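Tapirin (Caldicellulosiruptor kristjanssonii, PDB 6N2B) binds cellulose, probably through its calcium-carrying, beta-helical C-terminal domain, and is thought to help the cell adhere to it. Local coordinates at residues Pro403-Pro406 with Pro407-Asp411. Sequence-based numbering, arbitrary orientation.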
# COMPACT_ATOMS: atom_id res chain seq x y z
N PRO A 403 18.74 -16.91 -10.89
CA PRO A 403 19.39 -15.60 -10.97
C PRO A 403 19.32 -14.89 -9.62
O PRO A 403 18.65 -15.32 -8.68
CB PRO A 403 18.60 -14.84 -12.05
CG PRO A 403 17.33 -15.63 -12.24
CD PRO A 403 17.62 -17.05 -11.83
N SER A 404 20.05 -13.79 -9.53
CA SER A 404 20.12 -13.06 -8.28
C SER A 404 18.94 -12.10 -8.17
O SER A 404 18.43 -11.60 -9.18
CB SER A 404 21.44 -12.29 -8.18
OG SER A 404 22.53 -13.19 -8.07
N TYR A 405 18.48 -11.89 -6.94
CA TYR A 405 17.54 -10.81 -6.64
C TYR A 405 18.08 -9.50 -7.19
O TYR A 405 19.30 -9.27 -7.16
CB TYR A 405 17.32 -10.67 -5.13
CG TYR A 405 16.32 -11.62 -4.52
CD1 TYR A 405 15.63 -12.55 -5.30
CD2 TYR A 405 16.07 -11.59 -3.16
CE1 TYR A 405 14.72 -13.43 -4.72
CE2 TYR A 405 15.17 -12.45 -2.58
CZ TYR A 405 14.50 -13.36 -3.34
OH TYR A 405 13.60 -14.20 -2.72
N PRO A 406 17.22 -8.61 -7.67
CA PRO A 406 17.68 -7.28 -8.07
C PRO A 406 18.01 -6.44 -6.85
O PRO A 406 17.62 -6.76 -5.72
CB PRO A 406 16.48 -6.73 -8.86
CG PRO A 406 15.31 -7.42 -8.25
CD PRO A 406 15.77 -8.78 -7.82
N PRO A 407 18.76 -5.35 -7.02
CA PRO A 407 19.32 -4.66 -5.85
C PRO A 407 18.34 -3.84 -5.03
O PRO A 407 18.66 -3.51 -3.88
CB PRO A 407 20.40 -3.75 -6.45
CG PRO A 407 20.00 -3.60 -7.90
CD PRO A 407 19.40 -4.91 -8.28
N PHE A 408 17.15 -3.51 -5.56
CA PHE A 408 16.23 -2.68 -4.79
C PHE A 408 15.81 -3.36 -3.50
O PHE A 408 15.48 -2.68 -2.52
CB PHE A 408 14.99 -2.30 -5.62
CG PHE A 408 13.94 -3.38 -5.71
CD1 PHE A 408 12.97 -3.52 -4.74
CD2 PHE A 408 13.90 -4.24 -6.80
CE1 PHE A 408 12.00 -4.51 -4.82
CE2 PHE A 408 12.93 -5.22 -6.89
CZ PHE A 408 11.97 -5.36 -5.90
N ILE A 409 15.81 -4.69 -3.48
CA ILE A 409 15.38 -5.41 -2.29
C ILE A 409 16.29 -5.07 -1.12
O ILE A 409 15.82 -4.68 -0.05
CB ILE A 409 15.35 -6.92 -2.57
CG1 ILE A 409 14.25 -7.22 -3.59
CG2 ILE A 409 15.12 -7.71 -1.27
CD1 ILE A 409 14.39 -8.55 -4.26
N ASP A 410 17.60 -5.20 -1.31
CA ASP A 410 18.49 -4.93 -0.19
C ASP A 410 18.47 -3.46 0.16
O ASP A 410 18.42 -3.10 1.35
CB ASP A 410 19.91 -5.42 -0.51
CG ASP A 410 20.06 -6.93 -0.33
OD1 ASP A 410 19.25 -7.54 0.40
OD2 ASP A 410 21.00 -7.50 -0.93
N ASP A 411 18.45 -2.58 -0.85
CA ASP A 411 18.36 -1.14 -0.63
C ASP A 411 17.27 -0.78 0.36
O ASP A 411 17.48 0.03 1.28
CB ASP A 411 18.09 -0.43 -1.96
CG ASP A 411 19.28 -0.43 -2.87
OD1 ASP A 411 20.40 -0.79 -2.43
OD2 ASP A 411 19.09 -0.07 -4.05
O HOH W 1 18.70 -7.35 -3.31
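From Pro403 to Pro406 the backbone is extended, close to polyproline II; at Pro407 it turns to helical angles, and Asp411 N donates to Pro407 O at 3.2 Å as the chain winds into the short helix 408-413. This segment leaves the coil at one end of the parallel beta-helix, after strand 393-396, and runs back along its flank. Proline suits both Pro406 and Pro407: the ring restricts phi, Pro407 disfavours helical angles in Pro406, and near a helix start, where N-H groups generally lack a helical acceptor, Pro407 loses little by having none. Ile409 packs against both Tyr405 and Pro406, its long branch reaching back with CG1 beside the backbone N (chi1 -67°). Its CD1 methyl lies 3.6 Å from Tyr405 CG, at a slant to the ring, and 3.8 Å from CD of Pro406. The flat ring of buried Phe408 runs alongside Pro406, CE2 3.5 Å from Pro406 CG, while CG1 of Ile409 covers one face. Tyr405 and Ile409 also pack on Tyr295 and Tyr315 of the beta-helix; Tyr405 combines an apolar ring with a hydroxyl that hydrogen-bonds Asp317, tying the loop to the coils. Between Pro406 O and Asp410 N, spaced four residues apart as in a helical bond, a water replaces the direct bond: it donates to Pro406 O at 2.7 Å and accepts from Asp410 N at 3.1 Å.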